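PDB 4QRN: 5-Carboxyvanillate Decarboxylase from Novosphingobium aromaticivorans, which probably catalyses the metal-dependent, non-oxidative decarboxylation of 5-carboxyvanillate to vanillate, as a carboxy-lyase of the amidohydrolase superfamily. Local coordinates for residues A[48-56]-A[113-124]; A[62-70]-A[213-223]. One frame throughout, in Å; residues are numbered along the deposited sequence. Where two conformers were deposited one is given.

Both contacts lie between a helix of the early chain and a loop that follows a strand of the amidohydrolase barrel. Interaction 1 sets 48-56, on helix 47-59, against the loop and helix start 113-124. Interaction 2 sets 62-70, on the next helix 64-75, against the loop and helix start 213-223. The first is largely buried and apolar, with a tyrosine hydroxyl bond at one end and an arginine-glutamate pair at the other. The second is only partly buried and is wetter, joined by aspartates, a lysine and two waters. The two touch directly: Trp70 NE1 probably donates to Ser113 O, and Tyr53 packs on Trp70. Each includes one residue of the ligand pocket, Ser113 or Leu69.

Interaction 1: residues A[48-56]-A[113-124]; sequences EIIDVYLRM and SPGVQPLHDLDE
Tyr53, Val52 and Met56 of helix 47-59 meet the loop after strand 106-111 in the amidohydrolase (beta/alpha) barrel, and Arg55 meets Glu124 in the first turn of the helix that follows. This loop runs through a type II' turn at Pro114-Gln117 and a type I turn at Val116-Leu119 into helix 122-142. Tyr53 OH donates to Gly115 O at 2.6 Å, and that oxygen lies at the ring edge, in the ring plane. The donor is tilted 18° from the carbonyl plane. Pro114, which follows a cis peptide bond, comes from the opposite direction and brings its CD to 3.4 Å from Tyr53 OH. The bond to Gly115 O holds the hydroxyl at the turn, with Pro114 packed beside it. At the start of the loop Ser113 belongs to the ligand pocket, and its OG is hydrogen-bonded to Pro211 O.

The middle of the contact is apolar. Val52 and Leu119 point at each other tip to tip, with Val52 CG1 3.9 Å from Leu119 CG. Met56 crosses Leu119 at about a right angle and sets its SD against Leu119 CD1. A bend at the last torsion of Met56 (chi3 62°) carries CE to Pro118 O and to His120 CE1. Toward the start of 48-56, Ile49 CD1 meets Val116 CG1 at 3.9 Å.

Arg55 and Glu124 close the partly exposed side. Val52 CG1 lies over one face of the Arg55 guanidinium, offset toward its rim. The extended Glu124 chain comes from the direction opposite to Arg55. The two-bond, end-on salt bridge goes with nearly coplanar groups, the planes 6° apart. Both oxygens use their syn lone pairs: Arg55 NH1 meets Glu124 OE2 at 2.8 Å, and Arg55 NH2 meets Glu124 OE1 at 2.8 Å.

Interaction 2: residues A[62-70]-A[213-223]; sequences ADKGMVSLW and TSPDSMIDPML. With GOL (glycerol), chain G.
An N-capped helix start meets the loop after strand 207-209 here, beside the ligand pocket to which Leu69 belongs. Asp63 OD1 caps helix 64-75 by accepting from Met66 N. Across the contact, Asp216 OD1 uses its syn lone pair to take Lys64 N at 2.9 Å, with an N-H...O angle of 164°. The extended Lys64 chain crosses Asp216 at about a right angle. Lys64 NZ meets Asp220 OD1 at 2.8 Å, from above the carboxylate plane, in a salt bridge. Gly65 lets the loop come close: its CA is 3.3 Å from Thr213 OG1 and 3.6 Å from Ile219 CD1. One water links Asp63 OD2, Thr213 OG1 and Ser214 O. A second accepts from Gly65 N and bridges to Ser214 O and Asp216 OD1. A glycerol, probably from the crystallisation liquor, donates from O1 to Asp63 OD2 and accepts from Asp216 N. Leu223 CD1 packs on Ser68, whose OG is hydrogen-bonded to Asp228. Helix 47-59 lies against Met66 and Trp70, helix 233-248 touches Thr213 and Met218, and the second subunit packs its Tyr288 on Ser68.

Interaction 1: residues A[48-56]-A[113-124]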
loop_
_atom_site.group_PDB
_atom_site.type_symbol
_atom_site.label_atom_id
_atom_site.label_comp_id
_atom_site.label_asym_id
_atom_site.label_seq_id
_atom_site.Cartn_x
_atom_site.Cartn_y
_atom_site.Cartn_z
ATOM N N GLU A 48 -32.953 -1.714 3.300
ATOM C CA GLU A 48 -33.370 -1.148 2.024
ATOM C C GLU A 48 -32.178 -0.756 1.151
ATOM O O GLU A 48 -32.267 -0.875 -0.076
ATOM C CB GLU A 48 -34.336 0.024 2.198
ATOM C CG GLU A 48 -33.779 1.187 2.940
ATOM C CD GLU A 48 -34.809 2.270 3.208
ATOM O OE1 GLU A 48 -36.020 2.060 2.931
ATOM O OE2 GLU A 48 -34.403 3.339 3.721
ATOM N N ILE A 49 -31.049 -0.350 1.746
ATOM C CA ILE A 49 -29.883 -0.030 0.931
ATOM C C ILE A 49 -29.234 -1.318 0.411
ATOM O O ILE A 49 -28.853 -1.380 -0.744
ATOM C CB ILE A 49 -28.905 0.893 1.681
ATOM C CG1 ILE A 49 -29.523 2.300 1.779
ATOM C CG2 ILE A 49 -27.542 0.965 0.947
ATOM C CD1 ILE A 49 -28.772 3.250 2.674
ATOM N N ILE A 50 -29.120 -2.353 1.244
ATOM C CA ILE A 50 -28.607 -3.630 0.739
ATOM C C ILE A 50 -29.496 -4.142 -0.410
ATOM O O ILE A 50 -28.990 -4.673 -1.395
ATOM C CB ILE A 50 -28.439 -4.700 1.856
ATOM C CG1 ILE A 50 -27.569 -4.177 3.022
ATOM C CG2 ILE A 50 -27.838 -5.994 1.287
ATOM C CD1 ILE A 50 -26.212 -3.623 2.612
ATOM N N ASP A 51 -30.814 -3.965 -0.291
ATOM C CA ASP A 51 -31.703 -4.377 -1.376
ATOM C C ASP A 51 -31.426 -3.595 -2.664
ATOM O O ASP A 51 -31.545 -4.151 -3.754
ATOM C CB ASP A 51 -33.162 -4.185 -0.970
ATOM C CG ASP A 51 -33.635 -5.204 0.035
ATOM O OD1 ASP A 51 -32.937 -6.211 0.264
ATOM O OD2 ASP A 51 -34.724 -4.977 0.597
ATOM N N VAL A 52 -31.046 -2.316 -2.561
ATOM C CA VAL A 52 -30.647 -1.579 -3.765
ATOM C C VAL A 52 -29.380 -2.186 -4.365
ATOM O O VAL A 52 -29.297 -2.339 -5.597
ATOM C CB VAL A 52 -30.422 -0.075 -3.498
ATOM C CG1 VAL A 52 -29.837 0.612 -4.738
ATOM C CG2 VAL A 52 -31.735 0.575 -3.077
ATOM N N TYR A 53 -28.407 -2.567 -3.537
ATOM C CA TYR A 53 -27.229 -3.215 -4.097
ATOM C C TYR A 53 -27.615 -4.477 -4.854
ATOM O O TYR A 53 -27.116 -4.743 -5.949
ATOM C CB TYR A 53 -26.249 -3.592 -2.995
ATOM C CG TYR A 53 -25.695 -2.450 -2.152
ATOM C CD1 TYR A 53 -25.745 -1.108 -2.571
ATOM C CD2 TYR A 53 -25.121 -2.733 -0.929
ATOM C CE1 TYR A 53 -25.217 -0.091 -1.787
ATOM C CE2 TYR A 53 -24.583 -1.736 -0.139
ATOM C CZ TYR A 53 -24.635 -0.431 -0.565
ATOM O OH TYR A 53 -24.087 0.535 0.250
ATOM N N LEU A 54 -28.503 -5.283 -4.276
ATOM C CA LEU A 54 -28.931 -6.504 -4.957
ATOM C C LEU A 54 -29.637 -6.187 -6.280
ATOM O O LEU A 54 -29.442 -6.879 -7.278
ATOM C CB LEU A 54 -29.834 -7.337 -4.042
ATOM C CG LEU A 54 -29.101 -8.029 -2.882
ATOM C CD1 LEU A 54 -30.095 -8.617 -1.884
ATOM C CD2 LEU A 54 -28.133 -9.113 -3.361
ATOM N N ARG A 55 -30.449 -5.140 -6.288
ATOM C CA ARG A 55 -31.117 -4.713 -7.514
ATOM C C ARG A 55 -30.098 -4.328 -8.584
ATOM O O ARG A 55 -30.257 -4.691 -9.759
ATOM C CB ARG A 55 -32.041 -3.532 -7.198
ATOM C CG ARG A 55 -32.908 -3.086 -8.362
ATOM C CD ARG A 55 -33.592 -1.781 -8.015
ATOM N NE ARG A 55 -32.696 -0.642 -8.181
ATOM C CZ ARG A 55 -32.742 0.467 -7.454
ATOM N NH1 ARG A 55 -33.579 0.588 -6.433
ATOM N NH2 ARG A 55 -31.920 1.471 -7.721
ATOM N N MET A 56 -29.061 -3.589 -8.192
ATOM C CA MET A 56 -28.034 -3.147 -9.130
ATOM C C MET A 56 -27.220 -4.320 -9.645
ATOM O O MET A 56 -26.817 -4.347 -10.819
ATOM C CB MET A 56 -27.103 -2.139 -8.436
ATOM C CG MET A 56 -27.814 -0.834 -8.124
ATOM S SD MET A 56 -26.777 0.362 -7.238
ATOM C CE MET A 56 -25.453 0.656 -8.399
ATOM N N SER A 113 -19.745 0.770 3.921
ATOM C CA SER A 113 -19.307 1.076 2.570
ATOM C C SER A 113 -19.994 0.172 1.548
ATOM O O SER A 113 -20.108 -1.030 1.767
ATOM C CB SER A 113 -17.803 0.883 2.519
ATOM O OG SER A 113 -17.313 1.140 1.225
ATOM N N PRO A 114 -20.399 0.720 0.387
ATOM C CA PRO A 114 -20.117 2.062 -0.139
ATOM C C PRO A 114 -21.214 3.091 0.124
ATOM O O PRO A 114 -21.250 4.138 -0.536
ATOM C CB PRO A 114 -20.000 1.797 -1.643
ATOM C CG PRO A 114 -21.063 0.759 -1.875
ATOM C CD PRO A 114 -20.910 -0.167 -0.683
ATOM N N GLY A 115 -22.111 2.815 1.066
ATOM C CA GLY A 115 -23.186 3.756 1.333
ATOM C C GLY A 115 -24.061 3.950 0.106
ATOM O O GLY A 115 -24.329 2.999 -0.644
ATOM N N VAL A 116 -24.508 5.183 -0.126
ATOM C CA VAL A 116 -25.320 5.468 -1.314
ATOM C C VAL A 116 -24.496 6.034 -2.458
ATOM O O VAL A 116 -25.040 6.426 -3.492
ATOM C CB VAL A 116 -26.493 6.424 -1.000
ATOM C CG1 VAL A 116 -27.381 5.838 0.088
ATOM C CG2 VAL A 116 -26.015 7.816 -0.630
ATOM N N GLN A 117 -23.181 6.068 -2.284
ATOM C CA GLN A 117 -22.303 6.662 -3.278
ATOM C C GLN A 117 -22.406 6.058 -4.687
ATOM O O GLN A 117 -22.306 6.790 -5.663
ATOM C CB GLN A 117 -20.854 6.674 -2.762
ATOM C CG GLN A 117 -20.783 7.465 -1.451
ATOM C CD GLN A 117 -19.449 7.487 -0.772
ATOM O OE1 GLN A 117 -19.419 7.533 0.462
ATOM N NE2 GLN A 117 -18.351 7.471 -1.523
ATOM N N PRO A 118 -22.647 4.733 -4.810
ATOM C CA PRO A 118 -22.698 4.173 -6.173
ATOM C C PRO A 118 -24.011 4.431 -6.921
ATOM O O PRO A 118 -24.096 4.080 -8.104
ATOM C CB PRO A 118 -22.548 2.665 -5.938
ATOM C CG PRO A 118 -21.933 2.537 -4.595
ATOM C CD PRO A 118 -22.502 3.675 -3.791
ATOM N N LEU A 119 -25.024 4.955 -6.234
ATOM C CA LEU A 119 -26.372 5.008 -6.809
ATOM C C LEU A 119 -26.460 6.048 -7.909
ATOM O O LEU A 119 -26.024 7.205 -7.754
ATOM C CB LEU A 119 -27.395 5.291 -5.722
ATOM C CG LEU A 119 -27.941 4.062 -4.987
ATOM C CD1 LEU A 119 -26.858 3.196 -4.359
ATOM C CD2 LEU A 119 -28.947 4.513 -3.945
ATOM N N HIS A 120 -27.033 5.635 -9.032
ATOM C CA HIS A 120 -27.150 6.499 -10.192
ATOM C C HIS A 120 -28.299 7.509 -10.123
ATOM O O HIS A 120 -28.226 8.585 -10.726
ATOM C CB HIS A 120 -27.277 5.628 -11.433
ATOM C CG HIS A 120 -26.097 4.723 -11.627
ATOM N ND1 HIS A 120 -26.139 3.360 -11.403
ATOM C CD2 HIS A 120 -24.809 5.008 -11.932
ATOM C CE1 HIS A 120 -24.942 2.841 -11.625
ATOM N NE2 HIS A 120 -24.120 3.819 -11.957
ATOM N N ASP A 121 -29.361 7.165 -9.402
ATOM C CA ASP A 121 -30.515 8.054 -9.271
ATOM C C ASP A 121 -30.299 8.970 -8.068
ATOM O O ASP A 121 -30.304 8.514 -6.920
ATOM C CB ASP A 121 -31.787 7.227 -9.099
ATOM C CG ASP A 121 -33.044 8.073 -9.151
ATOM O OD1 ASP A 121 -33.250 8.884 -8.233
ATOM O OD2 ASP A 121 -33.828 7.923 -10.111
ATOM N N LEU A 122 -30.093 10.261 -8.320
ATOM C CA LEU A 122 -29.733 11.204 -7.258
ATOM C C LEU A 122 -30.837 11.342 -6.229
ATOM O O LEU A 122 -30.554 11.464 -5.046
ATOM C CB LEU A 122 -29.343 12.572 -7.841
ATOM C CG LEU A 122 -27.848 12.711 -8.194
ATOM C CD1 LEU A 122 -27.371 11.593 -9.111
ATOM C CD2 LEU A 122 -27.549 14.075 -8.811
ATOM N N ASP A 123 -32.089 11.334 -6.664
ATOM C CA ASP A 123 -33.203 11.400 -5.723
ATOM C C ASP A 123 -33.175 10.207 -4.782
ATOM O O ASP A 123 -33.383 10.342 -3.571
ATOM C CB ASP A 123 -34.550 11.400 -6.466
ATOM C CG ASP A 123 -34.911 12.753 -7.062
ATOM O OD1 ASP A 123 -34.418 13.795 -6.582
ATOM O OD2 ASP A 123 -35.715 12.767 -8.019
ATOM N N GLU A 124 -32.943 9.028 -5.350
ATOM C CA GLU A 124 -32.896 7.814 -4.545
ATOM C C GLU A 124 -31.735 7.891 -3.560
ATOM O O GLU A 124 -31.892 7.542 -2.384
ATOM C CB GLU A 124 -32.765 6.563 -5.423
ATOM C CG GLU A 124 -32.925 5.289 -4.621
ATOM C CD GLU A 124 -32.858 4.033 -5.454
ATOM O OE1 GLU A 124 -32.123 4.012 -6.463
ATOM O OE2 GLU A 124 -33.552 3.064 -5.093
#

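Interaction 2: residues A[62-70]-A[213-223]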
loop_
_atom_site.group_PDB
_atom_site.type_symbol
_atom_site.label_atom_id
_atom_site.label_comp_id
_atom_site.label_asym_id
_atom_site.label_seq_id
_atom_site.Cartn_x
_atom_site.Cartn_y
_atom_site.Cartn_z
ATOM N N ALA A 62 -24.523 -2.421 -11.179
ATOM C CA ALA A 62 -23.476 -2.506 -10.147
ATOM C C ALA A 62 -22.101 -2.554 -10.782
ATOM O O ALA A 62 -21.905 -3.252 -11.797
ATOM C CB ALA A 62 -23.682 -3.758 -9.358
ATOM N N ASP A 63 -21.141 -1.840 -10.189
ATOM C CA ASP A 63 -19.769 -1.945 -10.639
ATOM C C ASP A 63 -19.164 -3.252 -10.150
ATOM O O ASP A 63 -19.783 -4.004 -9.396
ATOM C CB ASP A 63 -18.942 -0.678 -10.319
ATOM C CG ASP A 63 -18.601 -0.478 -8.850
ATOM O OD1 ASP A 63 -18.917 -1.327 -7.978
ATOM O OD2 ASP A 63 -18.001 0.588 -8.571
ATOM N N LYS A 64 -17.963 -3.573 -10.619
ATOM C CA LYS A 64 -17.378 -4.859 -10.264
ATOM C C LYS A 64 -17.141 -4.986 -8.766
ATOM O O LYS A 64 -17.270 -6.073 -8.190
ATOM C CB LYS A 64 -16.062 -5.073 -11.019
ATOM C CG LYS A 64 -16.274 -5.243 -12.528
ATOM C CD LYS A 64 -14.964 -5.595 -13.217
ATOM C CE LYS A 64 -15.111 -5.754 -14.705
ATOM N NZ LYS A 64 -13.912 -6.424 -15.251
ATOM N N GLY A 65 -16.781 -3.883 -8.124
ATOM C CA GLY A 65 -16.556 -3.914 -6.694
ATOM C C GLY A 65 -17.828 -4.242 -5.926
ATOM O O GLY A 65 -17.772 -4.973 -4.935
ATOM N N MET A 66 -18.960 -3.671 -6.326
ATOM C CA MET A 66 -20.210 -3.957 -5.640
ATOM C C MET A 66 -20.579 -5.425 -5.850
ATOM O O MET A 66 -21.042 -6.090 -4.912
ATOM C CB MET A 66 -21.328 -3.029 -6.124
ATOM C CG MET A 66 -22.672 -3.362 -5.503
ATOM S SD MET A 66 -24.001 -2.257 -5.985
ATOM C CE MET A 66 -23.477 -0.747 -5.201
ATOM N N VAL A 67 -20.437 -5.926 -7.082
ATOM C CA VAL A 67 -20.702 -7.337 -7.314
ATOM C C VAL A 67 -19.843 -8.186 -6.383
ATOM O O VAL A 67 -20.327 -9.141 -5.775
ATOM C CB VAL A 67 -20.482 -7.715 -8.797
ATOM C CG1 VAL A 67 -20.585 -9.233 -9.001
ATOM C CG2 VAL A 67 -21.473 -6.957 -9.703
ATOM N N SER A 68 -18.560 -7.860 -6.298
ATOM C CA SER A 68 -17.653 -8.659 -5.473
ATOM C C SER A 68 -17.991 -8.563 -3.988
ATOM O O SER A 68 -18.125 -9.571 -3.308
ATOM C CB SER A 68 -16.240 -8.185 -5.723
ATOM O OG SER A 68 -15.345 -8.906 -4.901
ATOM N N LEU A 69 -18.114 -7.348 -3.478
ATOM C CA LEU A 69 -18.253 -7.132 -2.044
ATOM C C LEU A 69 -19.655 -7.485 -1.549
ATOM O O LEU A 69 -19.808 -8.248 -0.584
ATOM C CB LEU A 69 -17.953 -5.652 -1.743
ATOM C CG LEU A 69 -18.020 -5.205 -0.287
ATOM C CD1 LEU A 69 -16.943 -5.900 0.525
ATOM C CD2 LEU A 69 -17.876 -3.695 -0.210
ATOM N N TRP A 70 -20.671 -6.921 -2.206
ATOM C CA TRP A 70 -22.040 -7.086 -1.741
ATOM C C TRP A 70 -22.703 -8.330 -2.323
ATOM O O TRP A 70 -23.580 -8.888 -1.689
ATOM C CB TRP A 70 -22.855 -5.779 -1.910
ATOM C CG TRP A 70 -22.429 -4.871 -0.791
ATOM C CD1 TRP A 70 -21.595 -3.788 -0.850
ATOM C CD2 TRP A 70 -22.692 -5.099 0.586
ATOM N NE1 TRP A 70 -21.340 -3.307 0.419
ATOM C CE2 TRP A 70 -21.999 -4.105 1.314
ATOM C CE3 TRP A 70 -23.440 -6.056 1.283
ATOM C CZ2 TRP A 70 -22.014 -4.053 2.689
ATOM C CZ3 TRP A 70 -23.466 -5.975 2.667
ATOM C CH2 TRP A 70 -22.762 -4.980 3.338
ATOM N N THR A 213 -14.315 -0.665 -2.344
ATOM C CA THR A 213 -13.718 -1.292 -3.499
ATOM C C THR A 213 -13.281 -0.232 -4.517
ATOM O O THR A 213 -13.909 0.821 -4.651
ATOM C CB THR A 213 -14.705 -2.262 -4.180
ATOM O OG1 THR A 213 -15.981 -1.631 -4.381
ATOM C CG2 THR A 213 -14.902 -3.505 -3.339
ATOM N N SER A 214 -12.215 -0.545 -5.235
ATOM C CA SER A 214 -11.730 0.324 -6.284
ATOM C C SER A 214 -12.778 0.470 -7.379
ATOM O O SER A 214 -13.593 -0.433 -7.595
ATOM C CB SER A 214 -10.479 -0.303 -6.899
ATOM O OG SER A 214 -9.411 -0.410 -5.969
ATOM N N PRO A 215 -12.747 1.588 -8.102
ATOM C CA PRO A 215 -13.627 1.723 -9.262
ATOM C C PRO A 215 -13.225 0.789 -10.401
ATOM O O PRO A 215 -12.128 0.219 -10.392
ATOM C CB PRO A 215 -13.482 3.200 -9.639
ATOM C CG PRO A 215 -12.080 3.551 -9.200
ATOM C CD PRO A 215 -11.846 2.744 -7.944
ATOM N N ASP A 216 -14.111 0.640 -11.373
ATOM C CA ASP A 216 -13.859 -0.243 -12.493
ATOM C C ASP A 216 -12.575 0.124 -13.234
ATOM O O ASP A 216 -11.959 -0.744 -13.859
ATOM C CB ASP A 216 -15.052 -0.225 -13.457
ATOM C CG ASP A 216 -16.208 -1.092 -12.996
ATOM O OD1 ASP A 216 -16.126 -1.755 -11.951
ATOM O OD2 ASP A 216 -17.236 -1.113 -13.707
ATOM N N SER A 217 -12.165 1.389 -13.182
ATOM C CA SER A 217 -10.922 1.838 -13.819
ATOM C C SER A 217 -9.653 1.254 -13.196
ATOM O O SER A 217 -8.577 1.377 -13.767
ATOM C CB SER A 217 -10.826 3.367 -13.722
ATOM O OG SER A 217 -10.834 3.753 -12.361
ATOM N N MET A 218 -9.758 0.647 -12.019
ATOM C CA MET A 218 -8.573 0.187 -11.290
ATOM C C MET A 218 -8.677 -1.226 -10.739
ATOM O O MET A 218 -7.664 -1.818 -10.369
ATOM C CB MET A 218 -8.315 1.206 -10.147
ATOM C CG MET A 218 -7.012 1.189 -9.457
ATOM S SD MET A 218 -6.771 2.818 -8.717
ATOM C CE MET A 218 -5.268 2.357 -7.831
ATOM N N ILE A 219 -9.869 -1.796 -10.658
ATOM C CA ILE A 219 -10.044 -3.008 -9.863
ATOM C C ILE A 219 -9.546 -4.306 -10.496
ATOM O O ILE A 219 -9.288 -5.276 -9.769
ATOM C CB ILE A 219 -11.543 -3.147 -9.473
ATOM C CG1 ILE A 219 -11.731 -4.082 -8.276
ATOM C CG2 ILE A 219 -12.379 -3.561 -10.686
ATOM C CD1 ILE A 219 -13.143 -4.086 -7.750
ATOM N N ASP A 220 -9.472 -4.381 -11.828
ATOM C CA ASP A 220 -9.418 -5.709 -12.454
ATOM C C ASP A 220 -8.295 -6.638 -11.944
ATOM O O ASP A 220 -8.578 -7.789 -11.632
ATOM C CB ASP A 220 -9.325 -5.626 -13.984
ATOM C CG ASP A 220 -10.635 -5.308 -14.666
ATOM O OD1 ASP A 220 -11.681 -5.230 -14.018
ATOM O OD2 ASP A 220 -10.556 -5.118 -15.900
ATOM N N PRO A 221 -7.024 -6.178 -11.889
ATOM C CA PRO A 221 -5.986 -7.125 -11.470
ATOM C C PRO A 221 -6.148 -7.585 -10.028
ATOM O O PRO A 221 -5.796 -8.716 -9.701
ATOM C CB PRO A 221 -4.687 -6.334 -11.680
ATOM C CG PRO A 221 -5.027 -5.340 -12.731
ATOM C CD PRO A 221 -6.431 -4.925 -12.382
ATOM N N MET A 222 -6.688 -6.728 -9.179
ATOM C CA MET A 222 -6.893 -7.121 -7.783
ATOM C C MET A 222 -8.040 -8.127 -7.690
ATOM O O MET A 222 -7.950 -9.150 -7.006
ATOM C CB MET A 222 -7.152 -5.885 -6.921
ATOM C CG MET A 222 -5.907 -5.005 -6.820
ATOM S SD MET A 222 -6.127 -3.510 -5.870
ATOM C CE MET A 222 -7.255 -2.651 -6.940
ATOM N N LEU A 223 -9.127 -7.832 -8.390
ATOM C CA LEU A 223 -10.288 -8.699 -8.366
ATOM C C LEU A 223 -9.949 -10.121 -8.794
ATOM O O LEU A 223 -10.390 -11.092 -8.159
ATOM C CB LEU A 223 -11.367 -8.091 -9.254
ATOM C CG LEU A 223 -12.679 -8.849 -9.380
ATOM C CD1 LEU A 223 -13.413 -8.902 -8.042
ATOM C CD2 LEU A 223 -13.525 -8.210 -10.493
HETATM C C1 GOL G . -17.161 3.065 -10.723
HETATM O O1 GOL G . -16.622 1.772 -10.536
HETATM C C2 GOL G . -18.478 2.978 -11.497
HETATM O O2 GOL G . -19.062 4.264 -11.617
HETATM C C3 GOL G . -18.239 2.374 -12.872
HETATM O O3 GOL G . -17.093 2.964 -13.440
HETATM O O HOH W 1 -16.182 0.252 -6.466
HETATM O O HOH W 2 -15.581 -1.582 -9.264
#